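Local coordinates for putative antitoxin VapB45 (Mycobacterium tuberculosis, PDB 5AF3), which is possibly the antitoxin of a type II toxin-antitoxin system whose cognate toxin would be VapC45, and contains a putative DNA-binding helix-turn-helix domain, at residues 28-33 / 83-88; 99-104 / 108-113; 196-201 / 230-235; 162-167 / 173-178. All coordinates share one frame; numbering follows the deposited sequence.

Interaction 1: 28-33 / 83-88; sequences VVPRAT and AFRRAG
Van der Waals contact comes from Val29 CG2 and Pro30 CD, two aliphatic carbons over the same face of the Arg85 guanidinium. Pro30 CD is 3.5 Å from Arg85 NH2 and 3.6 Å from Arg85 NH1, so the ring carbon sits across the fork of the group, while Val29 CG2 approaches Arg85 NE at 4.0 Å. Arg85 gets there by running straight out from helix 72-86, with CG anti to its backbone N (chi1 -176°), and then bending at chi3 (75°), which turns the flat end against the turn. Farther back, Thr33 CG2 brushes Arg85 CD at 4.4 Å.

The polar part is indirect. Val28 O lies near the guanidinium plane, at its edge, but stays 3.7 Å from Arg85 NH2. The polar end of Arg85 is held instead by Asn82 on its own helix, whose OD1 accepts from NE; the amide nitrogen of Asn82 in turn donates to Val28 O. One water accepts from Arg86 NH2 at 3.0 Å and donates to Val28 O.

In the putative DNA-binding HTH domain, Val28 closes helix 20-27 as the positive-phi residue of a Schellman motif and Pro30 is the N-cap of helix 31-38. The turn is joined to helix 72-86 through one arginine face, Asn82 and a water, and only 171 Å² is buried; this chemistry implies a modest surface contact, partly water-mediated.

Interaction 2: 99-104 / 108-113; sequences DWLIKN and HALASQ
While Leu101 and Ile102 meet Ala109 across the contact, the flat group of helix 95-105, the Trp100 indole, is turned elsewhere: Asn104 ND2 lies over the centre of one of its faces, 3.2 Å above the plane. At the ring edge, NE1 is hydrogen-bonded to Val122 O, and the indole also stacks with Phe126. The same Asn104 ND2 donates to Trp100 O (2.9 Å, N-H...O angle 160°), a bond that fixes the amide above the ring; the donor stands 37° out of the carbonyl plane.

Across the contact the evidence is of close apolar packing. Ala109 CB presses on the helix backbone, 3.7 Å from Leu101 O and 3.9 Å from Ile102 CA. Ile102 places CG1 beside its backbone N (chi1 -70°), where it reaches Ala109 CB at 4.2 Å. Deeper in, Leu101 CD1 touches Leu110 CD2 at 4.3 Å.

Residues 109-110 form a short 3-10 turn between helix 95-105 and helix 72-86, whose Val80 and Leu81 pack on Leu110. Helix 115-130 reaches Leu101 of the same contact through Leu123, and the backbone of Ala111 is hydrogen-bonded to Ala172, the first residue of strand 172-176.

Interaction 3: 196-201 / 230-235; sequences PVFDGS and DQLRDA
Phe198 spans most of the gap between strand 197-198 and helix 229-236, and its ring tip makes the tight part of the contact. Phe198 CZ reaches Ala235 CB at 3.6 Å, and Phe198 CE1 follows at 3.8 Å from the same methyl, an oblique approach to the ring. Leu232 CD2 is 4.2 Å from Phe198 CZ, its side chain crossing that of the phenylalanine at about a right angle. With CG placed beside the backbone N (chi1 -68°), the ring extends from the strand to the helix, whose nearest CA, that of Ala235, is still 8.8 Å from Phe198 CA. At the ring edge, in plane, lies Gln231 O, 4.0 Å from Phe198 CE1; this carbonyl already accepts from Ala235 N within the helix.

Toward the start of the helix the packing is looser. The Gln231 side chain comes no nearer than 4.6 Å to residues 196-201, and its amide is bound elsewhere, OE1 by Thr228 N and NE2 to Asp182 O. Exposed Asp230 pairs along the helix with Arg233, NH1 to OD1 2.8 Å, a salt bridge whose hydrogen bond is weak.

Val208 of helix 206-213 packs on both Phe198 and Leu232, and Val221 of helix 218-225 on Leu232. Three short helices closing on one apolar centre beside an edge strand are consistent with the helix-turn-helix relationship of the DUF433 family.

Interaction 4: 162-167 / 173-178; sequences QQISFA and SMIRLP
Ser165 O is gripped by three donors from the opposite strand: Ser173 N at 2.8 Å, Ser173 OG at 3.3 Å and Met174 N at 3.4 Å, the last two weak. Two successive residues facing one serine define a classic beta bulge, set in the antiparallel hairpin of strands 164-166 and 172-176. Ser173 contributes its hydroxyl because OG stands between its backbone N and carbonyl carbon (chi1 60°), over the Ser165 carbonyl.

Beyond the bulge the pairing is regular. The bond from Ser165 N to Met174 O is 2.7 Å long and almost straight (177°), and Arg176 N donates to Gln163 O. On the face carrying Ser165 and Met174, one water donates to Gln163 O and lies 2.7 Å from Ser165 OG; it is held mainly by residues 163-165, with only a weak bond across to Met174 O.

Just before strand 164-166, Gln163 folds back on itself at chi2 and brings OE1 to Arg176 NH1 at 2.9 Å. The oxygen lies near the guanidinium plane, yet the nitrogen is 50° out of the amide carbonyl plane and so not on a lone pair. Second partners steady both groups: Asn184 OD1 accepts from Arg176 NE, and His159 O from Gln163 NE2.

The other face is apolar and buried against helix 72-86, where Tyr79 and Val80 touch Ile164 and Phe72 touches Ile175. There the non-hydrogen-bonded pair meets through Ile164 CG1 and Ile175 CG1, 4.4 Å apart.

In the fold
Interactions 2 and 3 are buried and rest on aliphatic and aromatic contacts, whereas interactions 1 and 4 are surface contacts by the exposure of their residues and use water; only interaction 4 has direct hydrogen bonds between its segments. Helix 72-86 supplies one segment of interaction 1, packs on interaction 2 and backs interaction 4. Phe84 CE2 meets Leu110 CD2 at 3.9 Å between interactions 1 and 2, and Phe166 CE1 rests 3.4 Å from Ala111 O between interactions 2 and 4. Interactions 3 and 4 reach the same four-stranded sheet from its two ends, interaction 4 pairing outermost strand 164-166 with 172-176 and interaction 3 using outermost strand 197-198. Interactions 2 and 3 lie on opposite sides of the chain's centre.

Interaction 1: 28-33 / 83-88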
loop_
_atom_site.group_PDB
_atom_site.type_symbol
_atom_site.label_atom_id
_atom_site.label_comp_id
_atom_site.label_asym_id
_atom_site.label_seq_id
_atom_site.Cartn_x
_atom_site.Cartn_y
_atom_site.Cartn_z
ATOM N N VAL A 28 -6.690 -2.866 3.559
ATOM C CA VAL A 28 -6.110 -1.504 3.711
ATOM C C VAL A 28 -7.165 -0.560 4.325
ATOM O O VAL A 28 -7.656 0.398 3.686
ATOM C CB VAL A 28 -5.533 -0.925 2.390
ATOM C CG1 VAL A 28 -4.658 0.306 2.683
ATOM C CG2 VAL A 28 -4.723 -1.973 1.634
ATOM N N VAL A 29 -7.530 -0.888 5.553
ATOM C CA VAL A 29 -8.545 -0.179 6.323
ATOM C C VAL A 29 -8.051 -0.234 7.751
ATOM O O VAL A 29 -7.481 -1.257 8.161
ATOM C CB VAL A 29 -9.963 -0.821 6.210
ATOM C CG1 VAL A 29 -9.944 -2.257 6.673
ATOM C CG2 VAL A 29 -11.022 -0.018 7.029
ATOM N N PRO A 30 -8.219 0.867 8.518
ATOM C CA PRO A 30 -7.784 0.840 9.906
ATOM C C PRO A 30 -8.449 -0.242 10.714
ATOM O O PRO A 30 -9.672 -0.474 10.591
ATOM C CB PRO A 30 -8.128 2.263 10.421
ATOM C CG PRO A 30 -8.089 3.094 9.208
ATOM C CD PRO A 30 -8.734 2.195 8.143
ATOM N N ARG A 31 -7.650 -0.956 11.515
ATOM C CA ARG A 31 -8.223 -1.942 12.385
ATOM C C ARG A 31 -9.371 -1.402 13.279
ATOM O O ARG A 31 -10.335 -2.123 13.556
ATOM C CB ARG A 31 -7.151 -2.608 13.240
ATOM C CG ARG A 31 -7.672 -3.812 13.992
ATOM C CD ARG A 31 -7.048 -3.868 15.386
ATOM N NE ARG A 31 -7.902 -4.629 16.301
ATOM C CZ ARG A 31 -7.799 -5.935 16.515
ATOM N NH1 ARG A 31 -6.855 -6.647 15.896
ATOM N NH2 ARG A 31 -8.638 -6.528 17.355
ATOM N N ALA A 32 -9.261 -0.161 13.749
ATOM C CA ALA A 32 -10.301 0.355 14.642
ATOM C C ALA A 32 -11.618 0.501 13.883
ATOM O O ALA A 32 -12.705 0.300 14.450
ATOM C CB ALA A 32 -9.858 1.716 15.298
ATOM N N THR A 33 -11.513 0.840 12.596
ATOM C CA THR A 33 -12.679 0.971 11.737
ATOM C C THR A 33 -13.382 -0.383 11.613
ATOM O O THR A 33 -14.600 -0.490 11.759
ATOM C CB THR A 33 -12.259 1.580 10.378
ATOM O OG1 THR A 33 -11.750 2.900 10.620
ATOM C CG2 THR A 33 -13.405 1.682 9.412
ATOM N N ALA A 83 -14.635 0.239 0.133
ATOM C CA ALA A 83 -14.695 0.860 -1.166
ATOM C C ALA A 83 -15.630 2.058 -1.054
ATOM O O ALA A 83 -15.354 3.112 -1.657
ATOM C CB ALA A 83 -15.212 -0.105 -2.232
ATOM N N PHE A 84 -16.719 1.895 -0.284
ATOM C CA PHE A 84 -17.634 3.025 -0.025
ATOM C C PHE A 84 -16.876 4.155 0.722
ATOM O O PHE A 84 -16.966 5.344 0.342
ATOM C CB PHE A 84 -18.882 2.603 0.794
ATOM C CG PHE A 84 -19.831 1.688 0.062
ATOM C CD1 PHE A 84 -19.643 1.324 -1.275
ATOM C CD2 PHE A 84 -20.952 1.184 0.748
ATOM C CE1 PHE A 84 -20.546 0.449 -1.899
ATOM C CE2 PHE A 84 -21.852 0.321 0.124
ATOM C CZ PHE A 84 -21.644 -0.049 -1.177
ATOM N N ARG A 85 -16.100 3.776 1.722
ATOM C CA ARG A 85 -15.354 4.715 2.568
ATOM C C ARG A 85 -14.339 5.480 1.727
ATOM O O ARG A 85 -14.257 6.696 1.815
ATOM C CB ARG A 85 -14.623 3.971 3.673
ATOM C CG ARG A 85 -13.892 4.876 4.676
ATOM C CD ARG A 85 -13.215 4.055 5.751
ATOM N NE ARG A 85 -12.018 3.438 5.213
ATOM C CZ ARG A 85 -10.774 3.816 5.494
ATOM N NH1 ARG A 85 -10.531 4.802 6.355
ATOM N NH2 ARG A 85 -9.773 3.162 4.934
ATOM N N ARG A 86 -13.585 4.756 0.899
ATOM C CA ARG A 86 -12.637 5.353 -0.052
ATOM C C ARG A 86 -13.281 6.388 -0.962
ATOM O O ARG A 86 -12.651 7.401 -1.306
ATOM C CB ARG A 86 -12.018 4.246 -0.919
ATOM C CG ARG A 86 -10.816 4.659 -1.749
ATOM C CD ARG A 86 -10.243 3.418 -2.476
ATOM N NE ARG A 86 -9.703 2.421 -1.562
ATOM C CZ ARG A 86 -10.187 1.181 -1.367
ATOM N NH1 ARG A 86 -11.277 0.734 -1.982
ATOM N NH2 ARG A 86 -9.579 0.376 -0.517
ATOM N N ALA A 87 -14.550 6.177 -1.309
ATOM C CA ALA A 87 -15.274 7.061 -2.223
ATOM C C ALA A 87 -15.719 8.383 -1.582
ATOM O O ALA A 87 -16.239 9.278 -2.283
ATOM C CB ALA A 87 -16.467 6.344 -2.837
ATOM N N GLY A 88 -15.553 8.480 -0.258
ATOM C CA GLY A 88 -15.995 9.682 0.505
ATOM C C GLY A 88 -17.364 9.501 1.154
ATOM O O GLY A 88 -17.903 10.438 1.755
HETATM O O HOH W 1 -8.314 1.855 1.768
#

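Interaction 2: 99-104 / 108-113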
loop_
_atom_site.group_PDB
_atom_site.type_symbol
_atom_site.label_atom_id
_atom_site.label_comp_id
_atom_site.label_asym_id
_atom_site.label_seq_id
_atom_site.Cartn_x
_atom_site.Cartn_y
_atom_site.Cartn_z
ATOM N N ASP A 99 -29.563 -1.932 5.462
ATOM C CA ASP A 99 -30.863 -2.609 5.710
ATOM C C ASP A 99 -31.738 -2.572 4.468
ATOM O O ASP A 99 -32.293 -3.586 4.057
ATOM C CB ASP A 99 -31.614 -1.980 6.900
ATOM C CG ASP A 99 -30.933 -2.235 8.261
ATOM O OD1 ASP A 99 -30.098 -3.162 8.391
ATOM O OD2 ASP A 99 -31.247 -1.501 9.225
ATOM N N TRP A 100 -31.850 -1.397 3.842
ATOM C CA TRP A 100 -32.650 -1.254 2.630
ATOM C C TRP A 100 -32.126 -2.125 1.510
ATOM O O TRP A 100 -32.892 -2.840 0.880
ATOM C CB TRP A 100 -32.784 0.255 2.200
ATOM C CG TRP A 100 -33.447 0.471 0.855
ATOM C CD1 TRP A 100 -32.816 0.635 -0.332
ATOM C CD2 TRP A 100 -34.861 0.523 0.568
ATOM N NE1 TRP A 100 -33.738 0.811 -1.341
ATOM C CE2 TRP A 100 -34.997 0.720 -0.821
ATOM C CE3 TRP A 100 -36.013 0.381 1.340
ATOM C CZ2 TRP A 100 -36.254 0.832 -1.463
ATOM C CZ3 TRP A 100 -37.276 0.476 0.695
ATOM C CH2 TRP A 100 -37.370 0.708 -0.674
ATOM N N LEU A 101 -30.805 -2.118 1.299
ATOM C CA LEU A 101 -30.171 -2.959 0.286
ATOM C C LEU A 101 -30.437 -4.455 0.526
ATOM O O LEU A 101 -30.756 -5.195 -0.420
ATOM C CB LEU A 101 -28.642 -2.719 0.264
ATOM C CG LEU A 101 -28.112 -1.596 -0.572
ATOM C CD1 LEU A 101 -26.640 -1.314 -0.122
ATOM C CD2 LEU A 101 -28.218 -2.063 -2.030
ATOM N N ILE A 102 -30.310 -4.885 1.772
ATOM C CA ILE A 102 -30.561 -6.288 2.085
ATOM C C ILE A 102 -32.036 -6.626 1.765
ATOM O O ILE A 102 -32.323 -7.648 1.123
ATOM C CB ILE A 102 -30.226 -6.630 3.502
ATOM C CG1 ILE A 102 -28.688 -6.586 3.686
ATOM C CG2 ILE A 102 -30.728 -8.063 3.829
ATOM C CD1 ILE A 102 -28.263 -6.493 5.127
ATOM N N LYS A 103 -32.942 -5.741 2.176
ATOM C CA LYS A 103 -34.400 -5.950 1.943
ATOM C C LYS A 103 -34.750 -6.079 0.462
ATOM O O LYS A 103 -35.719 -6.767 0.117
ATOM C CB LYS A 103 -35.223 -4.843 2.606
ATOM C CG LYS A 103 -35.185 -4.809 4.113
ATOM C CD LYS A 103 -35.861 -3.545 4.605
ATOM C CE LYS A 103 -35.860 -3.478 6.083
ATOM N NZ LYS A 103 -36.665 -2.274 6.477
ATOM N N ASN A 104 -33.948 -5.481 -0.436
ATOM C CA ASN A 104 -34.211 -5.498 -1.871
ATOM C C ASN A 104 -33.331 -6.383 -2.750
ATOM O O ASN A 104 -33.809 -6.934 -3.767
ATOM C CB ASN A 104 -34.154 -4.071 -2.431
ATOM C CG ASN A 104 -35.333 -3.245 -1.984
ATOM O OD1 ASN A 104 -36.419 -3.319 -2.591
ATOM N ND2 ASN A 104 -35.166 -2.526 -0.867
ATOM N N HIS A 108 -26.921 -10.668 2.797
ATOM C CA HIS A 108 -25.499 -10.357 2.510
ATOM C C HIS A 108 -25.376 -9.577 1.192
ATOM O O HIS A 108 -24.494 -9.835 0.380
ATOM C CB HIS A 108 -24.677 -11.682 2.456
ATOM C CG HIS A 108 -24.642 -12.429 3.756
ATOM N ND1 HIS A 108 -24.090 -11.906 4.911
ATOM C CD2 HIS A 108 -25.083 -13.675 4.082
ATOM C CE1 HIS A 108 -24.207 -12.792 5.891
ATOM N NE2 HIS A 108 -24.805 -13.869 5.413
ATOM N N ALA A 109 -26.302 -8.631 0.947
ATOM C CA ALA A 109 -26.342 -7.926 -0.323
ATOM C C ALA A 109 -24.998 -7.269 -0.737
ATOM O O ALA A 109 -24.713 -7.158 -1.925
ATOM C CB ALA A 109 -27.447 -6.829 -0.277
ATOM N N LEU A 110 -24.235 -6.776 0.246
ATOM C CA LEU A 110 -22.922 -6.166 -0.074
ATOM C C LEU A 110 -21.999 -7.132 -0.802
ATOM O O LEU A 110 -21.172 -6.712 -1.626
ATOM C CB LEU A 110 -22.227 -5.639 1.174
ATOM C CG LEU A 110 -22.923 -4.464 1.878
ATOM C CD1 LEU A 110 -22.156 -4.059 3.087
ATOM C CD2 LEU A 110 -22.957 -3.293 0.903
ATOM N N ALA A 111 -22.177 -8.425 -0.513
ATOM C CA ALA A 111 -21.369 -9.502 -1.137
ATOM C C ALA A 111 -22.079 -10.179 -2.327
ATOM O O ALA A 111 -21.633 -11.202 -2.848
ATOM C CB ALA A 111 -20.961 -10.520 -0.075
ATOM N N SER A 112 -23.155 -9.562 -2.789
ATOM C CA SER A 112 -23.968 -10.135 -3.855
ATOM C C SER A 112 -23.518 -9.786 -5.260
ATOM O O SER A 112 -23.092 -8.677 -5.535
ATOM C CB SER A 112 -25.432 -9.695 -3.666
ATOM O OG SER A 112 -26.198 -10.068 -4.786
ATOM N N GLN A 113 -23.715 -10.729 -6.178
ATOM C CA GLN A 113 -23.435 -10.544 -7.578
ATOM C C GLN A 113 -24.322 -9.445 -8.159
ATOM O O GLN A 113 -23.965 -8.821 -9.137
ATOM C CB GLN A 113 -23.659 -11.849 -8.337
ATOM C CG GLN A 113 -23.349 -11.747 -9.821
ATOM C CD GLN A 113 -23.180 -13.104 -10.460
ATOM O OE1 GLN A 113 -23.374 -14.142 -9.817
ATOM N NE2 GLN A 113 -22.814 -13.106 -11.731
#

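Interaction 3: 196-201 / 230-235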
loop_
_atom_site.group_PDB
_atom_site.type_symbol
_atom_site.label_atom_id
_atom_site.label_comp_id
_atom_site.label_asym_id
_atom_site.label_seq_id
_atom_site.Cartn_x
_atom_site.Cartn_y
_atom_site.Cartn_z
ATOM N N PRO A 196 -3.887 -13.843 1.459
ATOM C CA PRO A 196 -3.569 -13.422 0.092
ATOM C C PRO A 196 -2.715 -14.469 -0.696
ATOM O O PRO A 196 -1.638 -14.850 -0.228
ATOM C CB PRO A 196 -2.762 -12.143 0.306
ATOM C CG PRO A 196 -3.300 -11.599 1.596
ATOM C CD PRO A 196 -3.505 -12.819 2.457
ATOM N N VAL A 197 -3.219 -14.925 -1.828
ATOM C CA VAL A 197 -2.462 -15.814 -2.752
ATOM C C VAL A 197 -2.374 -15.239 -4.123
ATOM O O VAL A 197 -3.281 -14.481 -4.553
ATOM C CB VAL A 197 -3.085 -17.291 -2.813
ATOM C CG1 VAL A 197 -3.060 -17.972 -1.465
ATOM C CG2 VAL A 197 -4.496 -17.268 -3.419
ATOM N N PHE A 198 -1.278 -15.569 -4.823
ATOM C CA PHE A 198 -1.174 -15.348 -6.239
ATOM C C PHE A 198 -2.244 -16.258 -6.871
ATOM O O PHE A 198 -2.199 -17.477 -6.715
ATOM C CB PHE A 198 0.227 -15.735 -6.729
ATOM C CG PHE A 198 1.326 -14.825 -6.222
ATOM C CD1 PHE A 198 1.582 -13.622 -6.869
ATOM C CD2 PHE A 198 2.129 -15.211 -5.145
ATOM C CE1 PHE A 198 2.663 -12.772 -6.429
ATOM C CE2 PHE A 198 3.167 -14.376 -4.671
ATOM C CZ PHE A 198 3.426 -13.160 -5.300
ATOM N N ASP A 199 -3.236 -15.651 -7.532
ATOM C CA ASP A 199 -4.330 -16.429 -8.169
ATOM C C ASP A 199 -3.716 -17.464 -9.142
ATOM O O ASP A 199 -4.225 -18.579 -9.290
ATOM C CB ASP A 199 -5.244 -15.475 -8.937
ATOM C CG ASP A 199 -6.503 -16.154 -9.486
ATOM O OD1 ASP A 199 -7.040 -17.078 -8.819
ATOM O OD2 ASP A 199 -6.958 -15.687 -10.551
ATOM N N GLY A 200 -2.632 -17.067 -9.801
ATOM C CA GLY A 200 -2.031 -17.850 -10.876
ATOM C C GLY A 200 -1.280 -19.097 -10.440
ATOM O O GLY A 200 -1.154 -20.047 -11.224
ATOM N N SER A 201 -0.770 -19.116 -9.211
ATOM C CA SER A 201 -0.088 -20.338 -8.694
ATOM C C SER A 201 -0.651 -20.896 -7.382
ATOM O O SER A 201 -0.231 -21.964 -6.939
ATOM C CB SER A 201 1.399 -20.012 -8.514
ATOM O OG SER A 201 1.546 -19.066 -7.452
ATOM N N ASP A 230 8.272 -9.636 -12.327
ATOM C CA ASP A 230 7.443 -8.421 -12.261
ATOM C C ASP A 230 6.292 -8.557 -11.265
ATOM O O ASP A 230 6.008 -7.630 -10.499
ATOM C CB ASP A 230 6.914 -8.048 -13.636
ATOM C CG ASP A 230 7.960 -7.322 -14.487
ATOM O OD1 ASP A 230 9.039 -6.954 -13.957
ATOM O OD2 ASP A 230 7.692 -7.120 -15.684
ATOM N N GLN A 231 5.641 -9.712 -11.276
ATOM C CA GLN A 231 4.601 -10.026 -10.292
ATOM C C GLN A 231 5.128 -10.023 -8.856
ATOM O O GLN A 231 4.440 -9.539 -7.934
ATOM C CB GLN A 231 3.948 -11.370 -10.603
ATOM C CG GLN A 231 3.011 -11.317 -11.795
ATOM C CD GLN A 231 2.464 -12.667 -12.136
ATOM O OE1 GLN A 231 3.161 -13.693 -12.011
ATOM N NE2 GLN A 231 1.206 -12.695 -12.567
ATOM N N LEU A 232 6.336 -10.546 -8.650
ATOM C CA LEU A 232 6.937 -10.492 -7.318
ATOM C C LEU A 232 7.164 -9.056 -6.865
ATOM O O LEU A 232 6.914 -8.742 -5.707
ATOM C CB LEU A 232 8.275 -11.222 -7.253
ATOM C CG LEU A 232 8.335 -12.708 -7.077
ATOM C CD1 LEU A 232 9.821 -13.125 -7.056
ATOM C CD2 LEU A 232 7.545 -13.213 -5.806
ATOM N N ARG A 233 7.704 -8.208 -7.755
ATOM C CA ARG A 233 7.935 -6.802 -7.391
ATOM C C ARG A 233 6.611 -6.145 -7.003
ATOM O O ARG A 233 6.531 -5.420 -5.981
ATOM C CB ARG A 233 8.622 -6.034 -8.524
ATOM C CG ARG A 233 10.113 -6.346 -8.668
ATOM C CD ARG A 233 10.679 -5.880 -10.045
ATOM N NE ARG A 233 11.905 -6.607 -10.322
ATOM C CZ ARG A 233 12.091 -7.483 -11.307
ATOM N NH1 ARG A 233 11.152 -7.735 -12.222
ATOM N NH2 ARG A 233 13.262 -8.087 -11.394
ATOM N N ASP A 234 5.570 -6.417 -7.802
ATOM C CA ASP A 234 4.209 -5.945 -7.500
ATOM C C ASP A 234 3.707 -6.405 -6.136
ATOM O O ASP A 234 3.141 -5.624 -5.362
ATOM C CB ASP A 234 3.246 -6.407 -8.608
ATOM C CG ASP A 234 3.470 -5.686 -9.907
ATOM O OD1 ASP A 234 4.251 -4.701 -9.924
ATOM O OD2 ASP A 234 2.878 -6.112 -10.918
ATOM N N ALA A 235 3.912 -7.670 -5.807
ATOM C CA ALA A 235 3.500 -8.159 -4.487
ATOM C C ALA A 235 4.264 -7.459 -3.368
ATOM O O ALA A 235 3.684 -7.076 -2.376
ATOM C CB ALA A 235 3.663 -9.692 -4.370
#

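Interaction 4: 162-167 / 173-178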
loop_
_atom_site.group_PDB
_atom_site.type_symbol
_atom_site.label_atom_id
_atom_site.label_comp_id
_atom_site.label_asym_id
_atom_site.label_seq_id
_atom_site.Cartn_x
_atom_site.Cartn_y
_atom_site.Cartn_z
ATOM N N GLN A 162 -15.935 -4.640 -9.091
ATOM C CA GLN A 162 -15.495 -5.461 -10.228
ATOM C C GLN A 162 -14.457 -6.520 -9.861
ATOM O O GLN A 162 -14.236 -7.465 -10.635
ATOM C CB GLN A 162 -14.912 -4.556 -11.333
ATOM C CG GLN A 162 -15.974 -3.926 -12.205
ATOM C CD GLN A 162 -15.489 -2.708 -13.010
ATOM O OE1 GLN A 162 -14.358 -2.218 -12.846
ATOM N NE2 GLN A 162 -16.360 -2.223 -13.900
ATOM N N GLN A 163 -13.809 -6.361 -8.717
ATOM C CA GLN A 163 -12.757 -7.307 -8.268
ATOM C C GLN A 163 -13.305 -8.609 -7.661
ATOM O O GLN A 163 -12.537 -9.531 -7.366
ATOM C CB GLN A 163 -11.812 -6.658 -7.250
ATOM C CG GLN A 163 -11.175 -5.308 -7.683
ATOM C CD GLN A 163 -10.556 -5.401 -9.049
ATOM O OE1 GLN A 163 -9.875 -6.372 -9.358
ATOM N NE2 GLN A 163 -10.791 -4.405 -9.880
ATOM N N ILE A 164 -14.620 -8.657 -7.414
ATOM C CA ILE A 164 -15.209 -9.738 -6.656
ATOM C C ILE A 164 -15.706 -10.797 -7.631
ATOM O O ILE A 164 -16.296 -10.460 -8.655
ATOM C CB ILE A 164 -16.383 -9.226 -5.761
ATOM C CG1 ILE A 164 -15.884 -8.106 -4.823
ATOM C CG2 ILE A 164 -16.969 -10.368 -4.896
ATOM C CD1 ILE A 164 -16.977 -7.484 -3.978
ATOM N N SER A 165 -15.449 -12.069 -7.309
ATOM C CA SER A 165 -15.945 -13.205 -8.110
ATOM C C SER A 165 -17.040 -13.882 -7.315
ATOM O O SER A 165 -17.012 -13.853 -6.090
ATOM C CB SER A 165 -14.795 -14.209 -8.363
ATOM O OG SER A 165 -13.875 -13.644 -9.264
ATOM N N PHE A 166 -17.985 -14.544 -8.002
ATOM C CA PHE A 166 -19.154 -15.093 -7.284
ATOM C C PHE A 166 -19.348 -16.620 -7.413
ATOM O O PHE A 166 -19.007 -17.173 -8.445
ATOM C CB PHE A 166 -20.409 -14.326 -7.711
ATOM C CG PHE A 166 -20.275 -12.835 -7.469
ATOM C CD1 PHE A 166 -20.494 -12.317 -6.196
ATOM C CD2 PHE A 166 -19.817 -11.998 -8.479
ATOM C CE1 PHE A 166 -20.302 -10.944 -5.946
ATOM C CE2 PHE A 166 -19.641 -10.622 -8.243
ATOM C CZ PHE A 166 -19.869 -10.116 -6.961
ATOM N N ALA A 167 -19.870 -17.245 -6.354
ATOM C CA ALA A 167 -20.152 -18.680 -6.329
ATOM C C ALA A 167 -21.529 -18.960 -6.928
ATOM O O ALA A 167 -22.160 -18.043 -7.497
ATOM C CB ALA A 167 -20.048 -19.232 -4.899
ATOM N N SER A 173 -17.127 -15.355 -3.784
ATOM C CA SER A 173 -16.298 -16.517 -3.541
ATOM C C SER A 173 -14.795 -16.180 -3.645
ATOM O O SER A 173 -13.940 -16.996 -3.264
ATOM C CB SER A 173 -16.674 -17.571 -4.561
ATOM O OG SER A 173 -16.452 -17.074 -5.867
ATOM N N MET A 174 -14.469 -14.983 -4.145
ATOM C CA MET A 174 -13.066 -14.589 -4.314
ATOM C C MET A 174 -13.033 -13.081 -4.485
ATOM O O MET A 174 -13.950 -12.492 -5.074
ATOM C CB MET A 174 -12.446 -15.244 -5.573
ATOM C CG MET A 174 -10.912 -15.183 -5.646
ATOM S SD MET A 174 -10.164 -16.328 -6.856
ATOM C CE MET A 174 -10.435 -15.598 -8.433
ATOM N N ILE A 175 -11.969 -12.468 -3.996
ATOM C CA ILE A 175 -11.772 -11.015 -4.136
ATOM C C ILE A 175 -10.317 -10.762 -4.564
ATOM O O ILE A 175 -9.403 -11.172 -3.860
ATOM C CB ILE A 175 -12.011 -10.267 -2.797
ATOM C CG1 ILE A 175 -13.394 -10.587 -2.165
ATOM C CG2 ILE A 175 -11.793 -8.711 -2.965
ATOM C CD1 ILE A 175 -13.415 -10.378 -0.647
ATOM N N ARG A 176 -10.141 -10.086 -5.688
ATOM C CA ARG A 176 -8.832 -9.684 -6.168
ATOM C C ARG A 176 -8.455 -8.371 -5.473
ATOM O O ARG A 176 -9.279 -7.437 -5.432
ATOM C CB ARG A 176 -8.864 -9.483 -7.659
ATOM C CG ARG A 176 -7.547 -8.953 -8.243
ATOM C CD ARG A 176 -7.584 -8.887 -9.734
ATOM N NE ARG A 176 -6.327 -8.335 -10.243
ATOM C CZ ARG A 176 -6.079 -7.032 -10.336
ATOM N NH1 ARG A 176 -7.007 -6.159 -9.950
ATOM N NH2 ARG A 176 -4.904 -6.597 -10.810
ATOM N N LEU A 177 -7.229 -8.306 -4.957
ATOM C CA LEU A 177 -6.755 -7.115 -4.178
ATOM C C LEU A 177 -5.935 -6.230 -5.137
ATOM O O LEU A 177 -4.822 -6.598 -5.535
ATOM C CB LEU A 177 -5.979 -7.555 -2.922
ATOM C CG LEU A 177 -6.710 -8.527 -1.985
ATOM C CD1 LEU A 177 -5.832 -8.959 -0.881
ATOM C CD2 LEU A 177 -8.005 -7.898 -1.403
ATOM N N PRO A 178 -6.537 -5.113 -5.619
ATOM C CA PRO A 178 -5.917 -4.363 -6.728
ATOM C C PRO A 178 -4.625 -3.653 -6.318
ATOM O O PRO A 178 -3.864 -3.249 -7.192
ATOM C CB PRO A 178 -7.004 -3.356 -7.152
ATOM C CG PRO A 178 -7.841 -3.173 -5.930
ATOM C CD PRO A 178 -7.819 -4.514 -5.198
HETATM O O HOH W 2 -12.049 -12.261 -7.928
#